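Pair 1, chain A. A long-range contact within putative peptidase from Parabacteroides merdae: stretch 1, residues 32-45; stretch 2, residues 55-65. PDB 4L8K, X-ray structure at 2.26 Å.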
# COMPACT_ATOMS: atom_id res chain seq x y z
N ASP A 32 16.83 18.84 -7.01
CA ASP A 32 18.20 18.37 -7.15
C ASP A 32 18.77 18.32 -5.73
O ASP A 32 18.75 19.35 -5.03
CB ASP A 32 19.01 19.29 -8.09
CG ASP A 32 20.46 18.90 -8.40
OD1 ASP A 32 21.05 18.10 -7.64
OD2 ASP A 32 21.03 19.45 -9.38
N TRP A 33 19.24 17.14 -5.29
CA TRP A 33 19.75 16.92 -3.94
C TRP A 33 21.03 17.72 -3.64
O TRP A 33 21.28 18.03 -2.48
CB TRP A 33 19.94 15.42 -3.66
CG TRP A 33 19.95 15.08 -2.19
CD1 TRP A 33 20.94 14.41 -1.52
CD2 TRP A 33 18.92 15.36 -1.23
NE1 TRP A 33 20.59 14.26 -0.19
CE2 TRP A 33 19.36 14.84 0.02
CE3 TRP A 33 17.65 15.97 -1.30
CZ2 TRP A 33 18.60 14.96 1.19
CZ3 TRP A 33 16.88 16.05 -0.15
CH2 TRP A 33 17.35 15.55 1.08
N ASP A 34 21.80 18.11 -4.68
CA ASP A 34 22.99 18.95 -4.52
C ASP A 34 22.60 20.40 -4.19
O ASP A 34 23.28 21.04 -3.40
CB ASP A 34 23.87 18.91 -5.78
CG ASP A 34 24.73 17.67 -5.95
OD1 ASP A 34 25.04 17.01 -4.92
OD2 ASP A 34 25.13 17.38 -7.10
N ASP A 35 21.50 20.91 -4.80
CA ASP A 35 20.98 22.26 -4.55
C ASP A 35 20.32 22.32 -3.17
O ASP A 35 20.30 23.38 -2.55
CB ASP A 35 19.99 22.74 -5.63
CG ASP A 35 20.47 22.67 -7.08
OD1 ASP A 35 21.71 22.70 -7.31
OD2 ASP A 35 19.60 22.63 -7.99
N VAL A 36 19.76 21.16 -2.72
CA VAL A 36 19.16 20.99 -1.39
C VAL A 36 20.31 21.11 -0.36
O VAL A 36 20.16 21.78 0.67
CB VAL A 36 18.35 19.66 -1.26
CG1 VAL A 36 18.10 19.29 0.20
CG2 VAL A 36 17.03 19.74 -2.02
N TYR A 37 21.49 20.51 -0.69
CA TYR A 37 22.65 20.63 0.19
C TYR A 37 23.07 22.11 0.32
O TYR A 37 23.25 22.58 1.43
CB TYR A 37 23.86 19.79 -0.29
CG TYR A 37 25.06 19.95 0.63
CD1 TYR A 37 25.20 19.15 1.76
CD2 TYR A 37 25.99 20.96 0.41
CE1 TYR A 37 26.27 19.34 2.64
CE2 TYR A 37 27.05 21.17 1.30
CZ TYR A 37 27.20 20.34 2.40
OH TYR A 37 28.26 20.54 3.25
N ASP A 38 23.24 22.82 -0.81
CA ASP A 38 23.69 24.22 -0.85
C ASP A 38 22.77 25.14 -0.05
O ASP A 38 23.26 25.98 0.69
CB ASP A 38 23.82 24.73 -2.29
CG ASP A 38 24.85 24.00 -3.13
OD1 ASP A 38 25.80 23.44 -2.54
OD2 ASP A 38 24.70 23.99 -4.37
N ARG A 39 21.44 24.94 -0.17
CA ARG A 39 20.46 25.76 0.54
C ARG A 39 20.48 25.50 2.05
O ARG A 39 20.60 26.45 2.83
CB ARG A 39 19.06 25.52 -0.02
CG ARG A 39 18.83 26.27 -1.33
CD ARG A 39 17.40 26.22 -1.81
NE ARG A 39 17.01 24.89 -2.29
CZ ARG A 39 16.02 24.16 -1.78
NH1 ARG A 39 15.29 24.63 -0.78
NH2 ARG A 39 15.74 22.98 -2.29
N TYR A 40 20.38 24.23 2.46
CA TYR A 40 20.33 23.85 3.88
C TYR A 40 21.67 24.02 4.59
O TYR A 40 21.69 24.21 5.81
CB TYR A 40 19.77 22.43 4.04
CG TYR A 40 18.28 22.41 3.82
CD1 TYR A 40 17.74 22.36 2.53
CD2 TYR A 40 17.39 22.52 4.89
CE1 TYR A 40 16.36 22.39 2.31
CE2 TYR A 40 16.02 22.57 4.68
CZ TYR A 40 15.50 22.48 3.40
OH TYR A 40 14.15 22.50 3.20
N ASN A 41 22.78 24.03 3.83
CA ASN A 41 24.12 24.29 4.35
C ASN A 41 24.17 25.68 5.00
O ASN A 41 24.79 25.84 6.05
CB ASN A 41 25.15 24.18 3.22
CG ASN A 41 26.56 24.49 3.61
OD1 ASN A 41 27.08 23.97 4.59
ND2 ASN A 41 27.22 25.32 2.84
N LEU A 42 23.45 26.66 4.39
CA LEU A 42 23.38 28.05 4.84
C LEU A 42 22.40 28.23 5.99
O LEU A 42 22.47 29.23 6.71
CB LEU A 42 22.97 28.99 3.69
CG LEU A 42 23.86 28.99 2.43
CD1 LEU A 42 23.15 29.66 1.27
CD2 LEU A 42 25.20 29.65 2.69
N LEU A 43 21.49 27.27 6.17
CA LEU A 43 20.45 27.34 7.19
C LEU A 43 20.84 26.66 8.51
O LEU A 43 20.50 27.18 9.58
CB LEU A 43 19.12 26.76 6.66
CG LEU A 43 18.48 27.52 5.48
CD1 LEU A 43 17.35 26.74 4.88
CD2 LEU A 43 17.94 28.83 5.90
N VAL A 44 21.55 25.52 8.45
CA VAL A 44 21.94 24.80 9.66
C VAL A 44 23.14 25.50 10.34
O VAL A 44 24.18 25.69 9.71
CB VAL A 44 22.20 23.30 9.39
CG1 VAL A 44 22.53 22.56 10.68
CG2 VAL A 44 21.02 22.64 8.67
N LYS A 45 22.97 25.89 11.61
CA LYS A 45 24.02 26.52 12.43
C LYS A 45 24.22 25.72 13.70
O LYS A 45 23.25 25.24 14.27
CB LYS A 45 23.66 27.99 12.80
CG LYS A 45 23.08 28.85 11.68
CD LYS A 45 24.18 29.42 10.79
CE LYS A 45 23.66 30.29 9.68
NZ LYS A 45 24.65 30.41 8.57
N ASP A 55 13.25 20.63 13.07
CA ASP A 55 12.35 21.28 12.12
C ASP A 55 12.99 21.49 10.75
O ASP A 55 12.35 21.21 9.73
CB ASP A 55 11.87 22.63 12.67
CG ASP A 55 10.78 22.50 13.72
OD1 ASP A 55 10.31 21.35 13.95
OD2 ASP A 55 10.38 23.53 14.27
N ILE A 56 14.25 21.97 10.71
CA ILE A 56 14.97 22.25 9.47
C ILE A 56 15.30 20.93 8.72
O ILE A 56 15.13 20.87 7.49
CB ILE A 56 16.21 23.14 9.74
CG1 ILE A 56 15.80 24.63 9.94
CG2 ILE A 56 17.32 23.00 8.71
CD1 ILE A 56 15.05 25.33 8.77
N LEU A 57 15.74 19.88 9.44
CA LEU A 57 16.06 18.62 8.80
C LEU A 57 14.81 17.91 8.28
O LEU A 57 14.86 17.28 7.22
CB LEU A 57 16.89 17.72 9.74
CG LEU A 57 18.34 18.17 10.07
CD1 LEU A 57 19.13 17.04 10.76
CD2 LEU A 57 19.07 18.69 8.82
N GLY A 58 13.70 18.11 8.97
CA GLY A 58 12.41 17.58 8.55
C GLY A 58 11.95 18.23 7.26
O GLY A 58 11.46 17.55 6.35
N LYS A 59 12.15 19.57 7.15
CA LYS A 59 11.83 20.35 5.95
C LYS A 59 12.70 19.92 4.78
O LYS A 59 12.22 19.87 3.64
CB LYS A 59 12.01 21.85 6.21
CG LYS A 59 10.79 22.51 6.79
CD LYS A 59 11.11 23.82 7.52
CE LYS A 59 9.92 24.31 8.33
NZ LYS A 59 8.78 24.77 7.48
N MSE A 60 13.97 19.58 5.07
CA MSE A 60 14.93 19.08 4.09
C MSE A 60 14.45 17.76 3.51
O MSE A 60 14.50 17.58 2.30
CB MSE A 60 16.32 18.91 4.69
CG MSE A 60 17.38 18.71 3.63
SE MSE A 60 19.18 18.49 4.32
CE MSE A 60 19.05 16.67 4.91
N LEU A 61 13.95 16.83 4.37
CA LEU A 61 13.43 15.55 3.88
C LEU A 61 12.14 15.77 3.09
O LEU A 61 11.95 15.12 2.07
CB LEU A 61 13.20 14.52 4.99
CG LEU A 61 14.43 14.12 5.83
CD1 LEU A 61 14.04 13.04 6.82
CD2 LEU A 61 15.59 13.60 4.96
N ALA A 62 11.32 16.75 3.49
CA ALA A 62 10.06 17.05 2.80
C ALA A 62 10.30 17.61 1.37
O ALA A 62 9.38 17.66 0.57
CB ALA A 62 9.21 17.99 3.62
N GLU A 63 11.55 17.96 1.03
CA GLU A 63 11.92 18.43 -0.32
C GLU A 63 11.65 17.34 -1.38
O GLU A 63 11.35 17.68 -2.52
CB GLU A 63 13.39 18.87 -0.39
CG GLU A 63 13.71 20.11 0.44
CD GLU A 63 13.39 21.46 -0.18
OE1 GLU A 63 13.29 21.55 -1.43
OE2 GLU A 63 13.31 22.45 0.59
N VAL A 64 11.75 16.05 -1.00
CA VAL A 64 11.48 14.95 -1.94
C VAL A 64 9.98 14.59 -1.95
O VAL A 64 9.62 13.67 -2.66
CB VAL A 64 12.38 13.69 -1.75
CG1 VAL A 64 13.85 14.03 -1.97
CG2 VAL A 64 12.16 13.00 -0.41
N LYS A 65 9.12 15.29 -1.18
CA LYS A 65 7.65 15.10 -1.16
C LYS A 65 7.27 13.62 -1.15
O LYS A 65 6.55 13.15 -2.04
CB LYS A 65 7.03 15.81 -2.38
CG LYS A 65 7.27 17.32 -2.37
CD LYS A 65 6.79 17.94 -3.66
CE LYS A 65 7.09 19.41 -3.77
NZ LYS A 65 6.41 20.22 -2.72

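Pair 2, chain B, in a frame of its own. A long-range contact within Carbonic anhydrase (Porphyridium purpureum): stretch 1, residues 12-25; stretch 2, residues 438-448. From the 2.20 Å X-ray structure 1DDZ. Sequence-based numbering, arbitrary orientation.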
# COMPACT_ATOMS: atom_id res chain seq x y z
N ASP B 12 -8.21 -19.51 19.79
CA ASP B 12 -9.34 -20.25 19.28
C ASP B 12 -9.40 -20.19 17.77
O ASP B 12 -9.76 -21.17 17.13
CB ASP B 12 -10.62 -19.70 19.87
CG ASP B 12 -10.71 -19.93 21.36
OD1 ASP B 12 -9.90 -20.73 21.90
OD2 ASP B 12 -11.59 -19.31 21.99
N LEU B 13 -9.04 -19.04 17.18
CA LEU B 13 -9.05 -18.91 15.73
C LEU B 13 -8.07 -19.93 15.15
O LEU B 13 -8.40 -20.66 14.22
CB LEU B 13 -8.62 -17.52 15.29
CG LEU B 13 -9.43 -16.82 14.19
CD1 LEU B 13 -8.50 -15.89 13.45
CD2 LEU B 13 -10.06 -17.80 13.25
N GLU B 14 -6.86 -19.95 15.71
CA GLU B 14 -5.81 -20.88 15.28
C GLU B 14 -6.27 -22.34 15.34
O GLU B 14 -6.09 -23.09 14.39
CB GLU B 14 -4.54 -20.67 16.12
CG GLU B 14 -3.51 -19.73 15.47
CD GLU B 14 -2.72 -18.84 16.45
OE1 GLU B 14 -2.15 -17.83 15.96
OE2 GLU B 14 -2.67 -19.13 17.67
N LYS B 15 -6.92 -22.72 16.43
CA LYS B 15 -7.41 -24.08 16.59
C LYS B 15 -8.44 -24.36 15.52
O LYS B 15 -8.38 -25.38 14.84
CB LYS B 15 -8.04 -24.27 17.96
CG LYS B 15 -7.06 -24.16 19.11
CD LYS B 15 -7.80 -24.36 20.40
CE LYS B 15 -6.89 -24.21 21.61
NZ LYS B 15 -7.73 -24.22 22.84
N LYS B 16 -9.38 -23.44 15.38
CA LYS B 16 -10.41 -23.55 14.37
C LYS B 16 -9.82 -23.82 12.99
O LYS B 16 -10.29 -24.70 12.27
CB LYS B 16 -11.25 -22.28 14.34
CG LYS B 16 -12.32 -22.29 13.27
CD LYS B 16 -13.27 -23.44 13.53
CE LYS B 16 -14.33 -23.56 12.46
NZ LYS B 16 -15.47 -24.43 12.89
N PHE B 17 -8.79 -23.09 12.60
CA PHE B 17 -8.25 -23.33 11.27
C PHE B 17 -7.51 -24.64 11.10
O PHE B 17 -7.63 -25.25 10.05
CB PHE B 17 -7.54 -22.11 10.69
CG PHE B 17 -8.48 -21.14 10.03
CD1 PHE B 17 -8.72 -21.21 8.66
CD2 PHE B 17 -9.22 -20.24 10.78
CE1 PHE B 17 -9.69 -20.41 8.06
CE2 PHE B 17 -10.19 -19.44 10.19
CZ PHE B 17 -10.42 -19.53 8.84
N ILE B 18 -6.88 -25.13 12.16
CA ILE B 18 -6.19 -26.42 12.11
C ILE B 18 -7.26 -27.47 11.81
O ILE B 18 -7.08 -28.34 10.98
CB ILE B 18 -5.51 -26.73 13.45
CG1 ILE B 18 -4.24 -25.90 13.58
CG2 ILE B 18 -5.18 -28.21 13.54
CD1 ILE B 18 -3.68 -25.88 14.99
N GLU B 19 -8.42 -27.30 12.43
CA GLU B 19 -9.56 -28.19 12.24
C GLU B 19 -10.09 -28.11 10.78
O GLU B 19 -10.38 -29.12 10.16
CB GLU B 19 -10.65 -27.75 13.20
CG GLU B 19 -11.62 -28.80 13.63
CD GLU B 19 -12.38 -28.35 14.88
OE1 GLU B 19 -13.63 -28.27 14.84
OE2 GLU B 19 -11.72 -28.06 15.91
N LEU B 20 -10.18 -26.89 10.25
CA LEU B 20 -10.65 -26.68 8.88
C LEU B 20 -9.65 -27.25 7.86
O LEU B 20 -10.01 -27.78 6.83
CB LEU B 20 -10.87 -25.20 8.62
CG LEU B 20 -12.07 -24.57 9.32
CD1 LEU B 20 -12.18 -23.11 8.92
CD2 LEU B 20 -13.33 -25.33 8.95
N GLU B 21 -8.37 -27.14 8.16
CA GLU B 21 -7.37 -27.66 7.25
C GLU B 21 -7.49 -29.19 7.14
O GLU B 21 -7.40 -29.75 6.04
CB GLU B 21 -5.98 -27.27 7.70
CG GLU B 21 -4.95 -27.72 6.73
CD GLU B 21 -3.56 -27.43 7.20
OE1 GLU B 21 -2.72 -28.36 7.12
OE2 GLU B 21 -3.31 -26.28 7.65
N ALA B 22 -7.70 -29.85 8.27
CA ALA B 22 -7.86 -31.31 8.31
C ALA B 22 -9.07 -31.71 7.47
O ALA B 22 -9.02 -32.63 6.65
CB ALA B 22 -8.04 -31.77 9.73
N LYS B 23 -10.16 -30.97 7.62
CA LYS B 23 -11.37 -31.25 6.87
C LYS B 23 -11.12 -31.11 5.36
O LYS B 23 -11.57 -31.93 4.56
CB LYS B 23 -12.51 -30.35 7.35
CG LYS B 23 -13.78 -30.45 6.53
CD LYS B 23 -14.90 -29.58 7.10
CE LYS B 23 -15.95 -29.27 6.03
NZ LYS B 23 -15.36 -28.44 4.93
N LEU B 24 -10.34 -30.11 4.97
CA LEU B 24 -10.06 -29.89 3.55
C LEU B 24 -9.16 -30.99 2.97
O LEU B 24 -9.45 -31.58 1.94
CB LEU B 24 -9.41 -28.51 3.35
CG LEU B 24 -8.64 -28.22 2.05
CD1 LEU B 24 -9.55 -28.44 0.83
CD2 LEU B 24 -8.14 -26.79 2.09
N VAL B 25 -8.06 -31.23 3.67
CA VAL B 25 -7.04 -32.20 3.31
C VAL B 25 -7.54 -33.66 3.22
O VAL B 25 -6.93 -34.49 2.56
CB VAL B 25 -5.86 -32.02 4.27
CG1 VAL B 25 -5.04 -33.25 4.37
CG2 VAL B 25 -5.02 -30.86 3.79
N VAL B 438 -7.29 -20.20 -0.39
CA VAL B 438 -8.61 -19.71 0.05
C VAL B 438 -8.73 -19.84 1.58
O VAL B 438 -9.20 -18.92 2.26
CB VAL B 438 -9.78 -20.52 -0.62
CG1 VAL B 438 -11.11 -20.17 -0.01
CG2 VAL B 438 -9.83 -20.25 -2.09
N LEU B 439 -8.31 -20.99 2.11
CA LEU B 439 -8.36 -21.28 3.55
C LEU B 439 -7.48 -20.27 4.32
O LEU B 439 -7.89 -19.65 5.31
CB LEU B 439 -7.88 -22.71 3.76
CG LEU B 439 -8.25 -23.51 5.01
CD1 LEU B 439 -7.27 -23.24 6.10
CD2 LEU B 439 -9.66 -23.19 5.42
N GLU B 440 -6.28 -20.06 3.82
CA GLU B 440 -5.33 -19.14 4.40
C GLU B 440 -5.90 -17.72 4.34
O GLU B 440 -5.84 -16.98 5.32
CB GLU B 440 -4.02 -19.25 3.62
CG GLU B 440 -2.74 -19.07 4.43
CD GLU B 440 -2.48 -20.22 5.40
OE1 GLU B 440 -2.94 -20.15 6.56
OE2 GLU B 440 -1.77 -21.19 5.03
N GLN B 441 -6.55 -17.36 3.22
CA GLN B 441 -7.12 -16.01 3.08
C GLN B 441 -8.31 -15.81 4.01
O GLN B 441 -8.49 -14.72 4.55
CB GLN B 441 -7.47 -15.69 1.63
CG GLN B 441 -6.29 -15.82 0.67
CD GLN B 441 -5.01 -15.22 1.22
OE1 GLN B 441 -4.98 -14.07 1.61
NE2 GLN B 441 -3.94 -16.01 1.24
N MET B 442 -9.09 -16.86 4.24
CA MET B 442 -10.22 -16.81 5.17
C MET B 442 -9.65 -16.53 6.56
O MET B 442 -10.21 -15.76 7.34
CB MET B 442 -10.89 -18.15 5.28
CG MET B 442 -11.83 -18.53 4.19
SD MET B 442 -12.21 -20.28 4.51
CE MET B 442 -13.19 -20.16 5.92
N HIS B 443 -8.58 -17.25 6.90
CA HIS B 443 -7.93 -17.09 8.18
C HIS B 443 -7.61 -15.62 8.37
O HIS B 443 -8.01 -15.04 9.37
CB HIS B 443 -6.66 -17.94 8.26
CG HIS B 443 -6.15 -18.16 9.65
ND1 HIS B 443 -5.30 -19.19 9.99
CD2 HIS B 443 -6.36 -17.46 10.80
CE1 HIS B 443 -5.00 -19.12 11.27
NE2 HIS B 443 -5.63 -18.08 11.79
N ASN B 444 -6.96 -15.03 7.37
CA ASN B 444 -6.59 -13.61 7.39
C ASN B 444 -7.78 -12.68 7.61
O ASN B 444 -7.69 -11.77 8.42
CB ASN B 444 -5.87 -13.22 6.10
CG ASN B 444 -4.50 -13.83 5.97
OD1 ASN B 444 -4.05 -14.53 6.87
ND2 ASN B 444 -3.81 -13.55 4.87
N VAL B 445 -8.92 -12.90 6.95
CA VAL B 445 -10.04 -11.99 7.22
C VAL B 445 -10.57 -12.18 8.63
O VAL B 445 -10.97 -11.22 9.26
CB VAL B 445 -11.18 -11.96 6.11
CG1 VAL B 445 -10.81 -12.74 4.89
CG2 VAL B 445 -12.53 -12.33 6.64
N CYS B 446 -10.50 -13.41 9.14
CA CYS B 446 -10.97 -13.71 10.50
C CYS B 446 -10.08 -13.03 11.54
O CYS B 446 -10.55 -12.60 12.60
CB CYS B 446 -10.97 -15.22 10.74
SG CYS B 446 -12.28 -16.10 9.86
N ALA B 447 -8.79 -12.95 11.22
CA ALA B 447 -7.81 -12.35 12.09
C ALA B 447 -7.74 -10.80 12.01
O ALA B 447 -7.07 -10.20 12.83
CB ALA B 447 -6.44 -12.98 11.83
N THR B 448 -8.46 -10.17 11.09
CA THR B 448 -8.41 -8.71 11.01
C THR B 448 -9.09 -8.05 12.22
O THR B 448 -10.09 -8.55 12.73
CB THR B 448 -9.13 -8.15 9.77
OG1 THR B 448 -10.52 -8.49 9.84
CG2 THR B 448 -8.53 -8.69 8.49
O HOH W 1 -3.42 -23.63 5.95

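Pair 1 and pair 2 share one arrangement: two helices packed side by side and running in nearly opposite directions. The angle between the helix directions is 169° in pair 1 and 162° in pair 2. The axes approach to 11.1 Å and 10.9 Å. The 14 central residues superpose with an RMSD of 0.5 Å over N, CA and C. The sequence separation differs greatly. Touching residues are as few as 12 positions apart in pair 1, but at least 415 apart in pair 2.

The centre of both contacts is an aromatic residue on stretch 1. Y40(A) matches F17(B), with CA atoms 0.2 Å apart and side-chain centres 0.5 Å apart after superposition. Both have chi1 in the m well, and both point toward the other helix. Each ring lies against the backbone of stretch 2. Y40(A) CE2 is 3.4 Å from I56(A) O, and F17(B) CE1 is 3.4 Å from L439(B) O; I56(A) and L439(B) are matched positions.

The residue covering the ring face also matches: M60(A), a selenomethionine, with H443(B). Both use a t rotamer for chi1. In each case CB sits over the ring face in a CH-pi contact. M60(A) CB is 3.8 Å from the centroid of the Y40(A) ring, and H443(B) CB is 3.9 Å from that of F17(B). Beyond CB the solutions part. The flexible M60(A) chain runs on past Y40(A), and its CG packs 3.6 Å from V36(A) CG1. Its SE lies obliquely to the Y40(A) ring. The flat H443(B) ring instead forms an offset stack with F17(B), with planes at 10°. The position of V36(A) is taken by L13(B), whose CD1 meets the edge of the imidazole, 3.8 Å from H443(B) CD2.

The clearest chemical difference is at E63(A), which matches C446(B). The hydroxyl of Y40(A) donates a hydrogen bond to E63(A), with OH to OE2 at 2.7 Å. R39(A) completes the polar cluster with a salt bridge to the same carboxylate: NH2 to E63(A) OE1 is 3.0 Å, and NH1 to E63(A) OE2 is 3.2 Å. Pair 2 has no hydrogen bond directly between its stretches. F17(B) lacks a hydroxyl, and C446(B) places SG at the ring edge, 4.0 Å from F17(B) CE2. C446(B) CB also packs 3.7 Å from L13(B) CD2. K16(B), which matches R39(A), makes no contact with stretch 2.

At the other end, V44(A) CG2 packs on I56(A) CG2 at 3.7 Å. E21(B) replaces V44(A), and L57(A) is replaced by E440(B). One water bridges the two acids, donating to E21(B) OE2 at 3.2 Å and E440(B) OE2 at 3.1 Å. L20(B), the match of L43(A), adds apolar packing here: its CB is 4.0 Å from L439(B) CD2. The CA-to-CB bond of L43(A) also points toward stretch 2, but its CB stays 4.6 Å from I56(A) CG2.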